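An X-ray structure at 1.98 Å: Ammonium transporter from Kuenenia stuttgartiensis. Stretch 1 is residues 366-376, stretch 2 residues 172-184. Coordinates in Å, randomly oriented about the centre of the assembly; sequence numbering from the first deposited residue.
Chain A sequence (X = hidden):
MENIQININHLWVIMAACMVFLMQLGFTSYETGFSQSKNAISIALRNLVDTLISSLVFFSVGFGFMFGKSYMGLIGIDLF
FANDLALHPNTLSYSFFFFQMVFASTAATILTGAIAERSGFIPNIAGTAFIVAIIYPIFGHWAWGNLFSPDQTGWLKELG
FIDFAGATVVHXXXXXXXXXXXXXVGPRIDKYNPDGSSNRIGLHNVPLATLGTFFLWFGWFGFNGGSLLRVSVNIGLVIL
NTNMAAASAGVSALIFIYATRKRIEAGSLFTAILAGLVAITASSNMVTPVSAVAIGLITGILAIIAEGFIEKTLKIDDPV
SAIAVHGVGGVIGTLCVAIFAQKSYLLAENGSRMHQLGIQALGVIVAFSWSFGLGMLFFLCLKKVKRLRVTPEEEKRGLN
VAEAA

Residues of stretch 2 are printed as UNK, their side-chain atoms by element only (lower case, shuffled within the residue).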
ATOM      1  N   VAL A 366      29.030 -13.568 -15.885  1.00 31.71           N
ATOM      2  CA  VAL A 366      29.810 -12.718 -15.000  1.00 32.07           C
ATOM      3  C   VAL A 366      29.056 -12.464 -13.679  1.00 33.08           C
ATOM      4  O   VAL A 366      29.643 -12.559 -12.635  1.00 28.97           O
ATOM      5  CB  VAL A 366      30.165 -11.401 -15.671  1.00 35.60           C
ATOM      6  CG1 VAL A 366      30.770 -10.424 -14.660  1.00 34.10           C
ATOM      7  CG2 VAL A 366      31.135 -11.659 -16.842  1.00 35.88           C
ATOM      8  N   ALA A 367      27.755 -12.191 -13.752  1.00 30.79           N
ATOM      9  CA  ALA A 367      26.916 -11.966 -12.535  1.00 31.21           C
ATOM     10  C   ALA A 367      26.916 -13.184 -11.618  1.00 28.42           C
ATOM     11  O   ALA A 367      27.167 -13.102 -10.373  1.00 29.23           O
ATOM     12  CB  ALA A 367      25.481 -11.546 -12.916  1.00 31.11           C
ATOM     13  N   PHE A 368      26.782 -14.348 -12.240  1.00 29.42           N
ATOM     14  CA  PHE A 368      26.855 -15.592 -11.491  1.00 28.87           C
ATOM     15  C   PHE A 368      28.196 -15.746 -10.879  1.00 30.30           C
ATOM     16  O   PHE A 368      28.307 -16.030  -9.702  1.00 31.39           O
ATOM     17  CB  PHE A 368      26.461 -16.813 -12.376  1.00 32.96           C
ATOM     18  CG  PHE A 368      26.498 -18.095 -11.650  1.00 34.55           C
ATOM     19  CD1 PHE A 368      25.395 -18.545 -10.958  1.00 35.67           C
ATOM     20  CD2 PHE A 368      27.681 -18.839 -11.577  1.00 37.37           C
ATOM     21  CE1 PHE A 368      25.417 -19.717 -10.230  1.00 36.76           C
ATOM     22  CE2 PHE A 368      27.702 -20.023 -10.850  1.00 35.27           C
ATOM     23  CZ  PHE A 368      26.577 -20.472 -10.181  1.00 34.23           C
ATOM     24  N   SER A 369      29.251 -15.625 -11.668  1.00 30.07           N
ATOM     25  CA  SER A 369      30.590 -15.933 -11.134  1.00 30.40           C
ATOM     26  C   SER A 369      30.958 -15.001 -10.006  1.00 31.46           C
ATOM     27  O   SER A 369      31.585 -15.425  -9.008  1.00 35.34           O
ATOM     28  CB  SER A 369      31.669 -15.823 -12.241  1.00 31.28           C
ATOM     29  OG  SER A 369      31.351 -16.711 -13.324  1.00 32.24           O
ATOM     30  N   TRP A 370      30.657 -13.711 -10.195  1.00 28.42           N
ATOM     31  CA  TRP A 370      30.939 -12.722  -9.180  1.00 30.91           C
ATOM     32  C   TRP A 370      30.120 -12.945  -7.873  1.00 32.00           C
ATOM     33  O   TRP A 370      30.687 -13.012  -6.795  1.00 31.63           O
ATOM     34  CB  TRP A 370      30.646 -11.358  -9.789  1.00 31.04           C
ATOM     35  CG  TRP A 370      30.813 -10.112  -8.866  1.00 31.91           C
ATOM     36  CD1 TRP A 370      29.786  -9.263  -8.407  1.00 32.31           C
ATOM     37  CD2 TRP A 370      32.025  -9.534  -8.416  1.00 32.70           C
ATOM     38  NE1 TRP A 370      30.330  -8.225  -7.667  1.00 33.22           N
ATOM     39  CE2 TRP A 370      31.693  -8.385  -7.630  1.00 32.84           C
ATOM     40  CE3 TRP A 370      33.370  -9.910  -8.512  1.00 34.03           C
ATOM     41  CZ2 TRP A 370      32.673  -7.577  -7.035  1.00 33.38           C
ATOM     42  CZ3 TRP A 370      34.346  -9.085  -7.913  1.00 34.50           C
ATOM     43  CH2 TRP A 370      33.986  -7.943  -7.178  1.00 35.79           C
ATOM     44  N   SER A 371      28.779 -13.023  -7.985  1.00 30.08           N
ATOM     45  CA  SER A 371      27.920 -13.067  -6.828  1.00 29.78           C
ATOM     46  C   SER A 371      27.883 -14.437  -6.173  1.00 29.07           C
ATOM     47  O   SER A 371      28.063 -14.542  -4.958  1.00 28.66           O
ATOM     48  CB  SER A 371      26.483 -12.494  -7.161  1.00 29.44           C
ATOM     49  OG  SER A 371      25.687 -12.579  -6.000  1.00 27.93           O
ATOM     50  N   PHE A 372      27.737 -15.518  -6.936  1.00 29.05           N
ATOM     51  CA  PHE A 372      27.859 -16.836  -6.313  1.00 30.37           C
ATOM     52  C   PHE A 372      29.293 -17.050  -5.795  1.00 32.22           C
ATOM     53  O   PHE A 372      29.486 -17.527  -4.706  1.00 30.49           O
ATOM     54  CB  PHE A 372      27.488 -17.896  -7.309  1.00 31.48           C
ATOM     55  CG  PHE A 372      27.458 -19.246  -6.731  1.00 38.32           C
ATOM     56  CD1 PHE A 372      26.397 -19.642  -5.907  1.00 34.30           C
ATOM     57  CD2 PHE A 372      28.497 -20.152  -7.003  1.00 37.70           C
ATOM     58  CE1 PHE A 372      26.402 -20.876  -5.297  1.00 36.49           C
ATOM     59  CE2 PHE A 372      28.494 -21.398  -6.407  1.00 34.92           C
ATOM     60  CZ  PHE A 372      27.432 -21.771  -5.578  1.00 37.16           C
ATOM     61  N   GLY A 373      30.317 -16.753  -6.586  1.00 34.31           N
ATOM     62  CA  GLY A 373      31.677 -17.014  -6.121  1.00 32.59           C
ATOM     63  C   GLY A 373      32.119 -16.205  -4.910  1.00 31.31           C
ATOM     64  O   GLY A 373      32.652 -16.743  -3.937  1.00 32.70           O
ATOM     65  N   LEU A 374      31.902 -14.906  -4.933  1.00 30.01           N
ATOM     66  CA  LEU A 374      32.163 -14.131  -3.716  1.00 35.23           C
ATOM     67  C   LEU A 374      31.267 -14.485  -2.531  1.00 35.57           C
ATOM     68  O   LEU A 374      31.666 -14.373  -1.366  1.00 36.16           O
ATOM     69  CB  LEU A 374      32.043 -12.655  -3.951  1.00 36.01           C
ATOM     70  CG  LEU A 374      33.243 -11.975  -4.574  1.00 42.86           C
ATOM     71  CD1 LEU A 374      32.963 -10.477  -4.792  1.00 40.93           C
ATOM     72  CD2 LEU A 374      34.465 -12.146  -3.653  1.00 47.03           C
ATOM     73  N   GLY A 375      30.054 -14.902  -2.821  1.00 34.57           N
ATOM     74  CA  GLY A 375      29.161 -15.304  -1.769  1.00 34.85           C
ATOM     75  C   GLY A 375      29.636 -16.570  -1.138  1.00 34.62           C
ATOM     76  O   GLY A 375      29.637 -16.674   0.126  1.00 31.25           O
ATOM     77  N   MET A 376      30.061 -17.536  -1.972  1.00 33.19           N
ATOM     78  CA  MET A 376      30.701 -18.756  -1.393  1.00 33.07           C
ATOM     79  C   MET A 376      31.914 -18.424  -0.494  1.00 34.96           C
ATOM     80  O   MET A 376      32.006 -18.910   0.644  1.00 37.07           O
ATOM     81  CB  MET A 376      31.101 -19.776  -2.461  1.00 35.71           C
ATOM     82  CG  MET A 376      29.924 -20.492  -3.114  1.00 40.04           C
ATOM     83  SD  MET A 376      28.858 -21.487  -2.016  1.00 40.46           S
ATOM     84  CE  MET A 376      30.040 -22.781  -1.632  1.00 48.58           C
ATOM     85  N   UNK A 172      19.118 -11.357 -10.276  1.00 25.08           N
ATOM     86  CA  UNK A 172      20.106 -12.486 -10.343  1.00 24.87           C
ATOM     87  C   UNK A 172      21.232 -12.309  -9.363  1.00 26.13           C
ATOM     88  O   UNK A 172      21.626 -13.263  -8.640  1.00 27.02           O
ATOM     89  c   UNK A 172      20.613 -12.732 -11.756  1.00 26.58           C
ATOM     90  o   UNK A 172      19.528 -13.164 -12.551  1.00 23.79           O
ATOM     91  N   UNK A 173      21.737 -11.097  -9.255  1.00 27.69           N
ATOM     92  CA  UNK A 173      22.800 -10.855  -8.285  1.00 29.07           C
ATOM     93  C   UNK A 173      22.393 -11.239  -6.875  1.00 31.02           C
ATOM     94  O   UNK A 173      23.114 -11.945  -6.170  1.00 25.55           O
ATOM     95  c   UNK A 173      24.028  -9.136  -9.647  1.00 30.13           C
ATOM     96  c   UNK A 173      23.221  -9.370  -8.349  1.00 29.05           C
ATOM     97  c   UNK A 173      24.042  -8.966  -7.114  1.00 26.33           C
ATOM     98  c   UNK A 173      25.491  -9.640  -9.617  1.00 28.37           C
ATOM     99  N   UNK A 174      21.242 -10.739  -6.422  1.00 26.93           N
ATOM    100  CA  UNK A 174      20.737 -11.133  -5.127  1.00 27.13           C
ATOM    101  C   UNK A 174      20.425 -12.616  -5.014  1.00 27.38           C
ATOM    102  O   UNK A 174      20.682 -13.213  -3.968  1.00 27.37           O
ATOM    103  N   UNK A 175      19.905 -13.222  -6.098  1.00 26.60           N
ATOM    104  CA  UNK A 175      19.493 -14.613  -6.079  1.00 25.16           C
ATOM    105  C   UNK A 175      20.722 -15.571  -5.986  1.00 28.29           C
ATOM    106  O   UNK A 175      20.657 -16.561  -5.279  1.00 27.35           O
ATOM    107  N   UNK A 176      21.815 -15.264  -6.694  1.00 27.35           N
ATOM    108  CA  UNK A 176      23.043 -16.089  -6.639  1.00 27.26           C
ATOM    109  C   UNK A 176      23.766 -15.958  -5.290  1.00 29.27           C
ATOM    110  O   UNK A 176      24.312 -16.938  -4.751  1.00 28.89           O
ATOM    111  c   UNK A 176      21.162 -18.932  -9.778  1.00 30.04           C
ATOM    112  c   UNK A 176      22.501 -16.970  -9.606  1.00 30.06           C
ATOM    113  c   UNK A 176      23.998 -15.750  -7.818  1.00 27.27           C
ATOM    114  c   UNK A 176      23.400 -15.940  -9.173  1.00 27.77           C
ATOM    115  c   UNK A 176      21.980 -18.127  -9.022  1.00 31.81           C
ATOM    116  c   UNK A 176      23.565 -15.118 -10.250  1.00 27.17           C
ATOM    117  c   UNK A 176      20.856 -18.608 -11.091  1.00 31.42           C
ATOM    118  c   UNK A 176      21.373 -17.512 -11.705  1.00 30.82           C
ATOM    119  c   UNK A 176      22.214 -16.719 -10.966  1.00 31.05           C
ATOM    120  n   UNK A 176      22.841 -15.569 -11.299  1.00 31.14           N
ATOM    121  N   UNK A 177      23.718 -14.770  -4.694  1.00 27.19           N
ATOM    122  CA  UNK A 177      24.192 -14.600  -3.338  1.00 26.97           C
ATOM    123  C   UNK A 177      23.377 -15.425  -2.360  1.00 29.09           C
ATOM    124  O   UNK A 177      23.935 -16.132  -1.519  1.00 31.25           O
ATOM    125  c   UNK A 177      24.146 -13.125  -2.965  1.00 26.83           C
ATOM    126  c   UNK A 177      24.700 -12.016   0.631  1.00 32.44           C
ATOM    127  c   UNK A 177      24.823 -12.806  -1.658  1.00 28.29           C
ATOM    128  c   UNK A 177      24.078 -12.324  -0.569  1.00 32.90           C
ATOM    129  c   UNK A 177      26.193 -12.998  -1.489  1.00 31.51           C
ATOM    130  c   UNK A 177      26.812 -12.725  -0.257  1.00 31.99           C
ATOM    131  c   UNK A 177      26.073 -12.246   0.796  1.00 34.08           C
ATOM    132  N   UNK A 178      22.055 -15.386  -2.509  1.00 29.89           N
ATOM    133  CA  UNK A 178      21.184 -16.197  -1.722  1.00 29.78           C
ATOM    134  C   UNK A 178      21.552 -17.679  -1.969  1.00 28.75           C
ATOM    135  O   UNK A 178      21.492 -18.479  -1.053  1.00 27.42           O
ATOM    136  c   UNK A 178      19.722 -15.971  -2.121  1.00 30.17           C
ATOM    137  N   UNK A 179      21.824 -18.058  -3.222  1.00 27.05           N
ATOM    138  CA  UNK A 179      22.069 -19.465  -3.484  1.00 27.06           C
ATOM    139  C   UNK A 179      23.347 -19.971  -2.748  1.00 30.39           C
ATOM    140  O   UNK A 179      23.336 -21.073  -2.174  1.00 28.24           O
ATOM    141  c   UNK A 179      22.554 -21.186  -5.245  1.00 33.26           C
ATOM    142  s   UNK A 179      22.511 -21.458  -7.028  1.00 36.63           S
ATOM    143  c   UNK A 179      24.184 -21.253  -7.443  1.00 50.12           C
ATOM    144  c   UNK A 179      22.247 -19.733  -4.969  1.00 29.70           C
ATOM    145  N   UNK A 180      24.412 -19.168  -2.775  1.00 30.86           N
ATOM    146  CA  UNK A 180      25.572 -19.490  -1.979  1.00 32.57           C
ATOM    147  C   UNK A 180      25.256 -19.601  -0.518  1.00 34.00           C
ATOM    148  O   UNK A 180      25.748 -20.493   0.203  1.00 34.64           O
ATOM    149  c   UNK A 180      26.667 -18.446  -2.189  1.00 32.73           C
ATOM    150  N   UNK A 181      24.502 -18.633  -0.020  1.00 32.54           N
ATOM    151  CA  UNK A 181      24.140 -18.687   1.395  1.00 30.16           C
ATOM    152  C   UNK A 181      23.308 -19.972   1.739  1.00 30.38           C
ATOM    153  O   UNK A 181      23.575 -20.642   2.760  1.00 31.12           O
ATOM    154  c   UNK A 181      23.401 -17.406   1.790  1.00 31.68           C
ATOM    155  N   UNK A 182      22.346 -20.357   0.878  1.00 27.57           N
ATOM    156  CA  UNK A 182      21.556 -21.515   1.152  1.00 25.14           C
ATOM    157  C   UNK A 182      22.436 -22.803   1.184  1.00 29.40           C
ATOM    158  O   UNK A 182      22.175 -23.757   1.934  1.00 29.82           O
ATOM    159  c   UNK A 182      20.463 -21.687   0.117  1.00 27.83           C
ATOM    160  N   UNK A 183      23.416 -22.824   0.323  1.00 30.89           N
ATOM    161  CA  UNK A 183      24.345 -23.954   0.238  1.00 32.70           C
ATOM    162  C   UNK A 183      25.196 -24.056   1.489  1.00 30.71           C
ATOM    163  O   UNK A 183      25.288 -25.091   2.088  1.00 36.30           O
ATOM    164  c   UNK A 183      24.487 -24.268  -2.222  1.00 36.95           C
ATOM    165  c   UNK A 183      25.274 -23.857  -0.994  1.00 33.89           C
ATOM    166  c   UNK A 183      26.433 -24.872  -0.917  1.00 33.38           C
ATOM    167  c   UNK A 183      25.196 -23.950  -3.533  1.00 40.88           C
ATOM    168  N   UNK A 184      25.810 -22.968   1.886  1.00 33.61           N
ATOM    169  CA  UNK A 184      26.664 -22.963   3.037  1.00 31.30           C
ATOM    170  C   UNK A 184      25.894 -23.159   4.320  1.00 36.50           C
ATOM    171  O   UNK A 184      26.429 -23.739   5.255  1.00 31.73           O
ATOM    172  c   UNK A 184      30.297 -22.587   3.509  1.00 40.52           C
ATOM    173  s   UNK A 184      29.610 -22.984   1.931  1.00 43.21           S
ATOM    174  c   UNK A 184      28.424 -21.576   1.829  1.00 38.19           C
ATOM    175  c   UNK A 184      27.464 -21.659   3.016  1.00 32.46           C
TER

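Position 172 carries one carbon and one oxygen, a short hydroxyl side chain that stays clear of stretch 1 and is hydrogen-bonded elsewhere in the structure; it is S172. Position 173 has four carbons, forked at the first, with one arm two carbons long, which identifies I173. The end of that longer arm, CD1, packs 3.8 Å from A367 CB and 3.9 Å from S371 CB. Positions 174 and 175 have no side-chain atoms and are G174 and G175, neither in contact with stretch 1.

Position 176 shows one carbon followed by fused five- and six-membered rings of eight carbons and one nitrogen, the indole of W176. Its CA-to-CB bond points toward stretch 1, and the side chain fits as a knob among A367, F368, S371 and F372. The edge of the F368 ring meets the indole face, with the planes at 73° and F368 CD1 3.6 Å from W176 CD2, while F368 CB lies over the five-membered ring.

At 177 a single carbon leads to a six-carbon ring without any heteroatom or substituent, hence F177. Its CD1 lies 3.8 Å from G375 CA, an approach allowed by the bare glycine: an ideal CB there would come within 3.0 Å of the same F177 CD1. The one carbon of position 178 points away and belongs to A178. Position 179 is an unbranched chain of two carbons, a sulfur and a terminal carbon, M179; its CE reaches 3.4 Å from F368 CE1 and a close 3.1 Å from F372 CE1.

A lone carbon at 180 marks A180, whose CB touches M376 N at 3.5 Å and M376 SD at 3.8 Å. Positions 181 and 182 likewise have one carbon each, A181 and A182, and make no contact. Position 183 repeats the forked four-carbon pattern, I183, with CD1 3.7 Å from F372 CZ. Position 184 has two carbons, sulfur and carbon in line, M184, and its SD lies 3.6 Å from M376 CE.

The two helices run in broadly the same direction, crossing at -34° with their axes 7.6 Å apart at closest approach, and together bury 687 Å². Packing is reciprocal: the W176 side chain sits in a hole on stretch 1, and F372 in turn sits among W176, M179, A180 and I183. Within this largely apolar surface the one cross-stretch hydrogen bond runs from S371 OG to I173 O, at 2.7 Å. That carbonyl also accepts the helical bond from F177 N, so the serine hydroxyl ties the helices together without breaking the backbone pattern.

Stretch 2 172-184: SIGGWFAMAAAIM
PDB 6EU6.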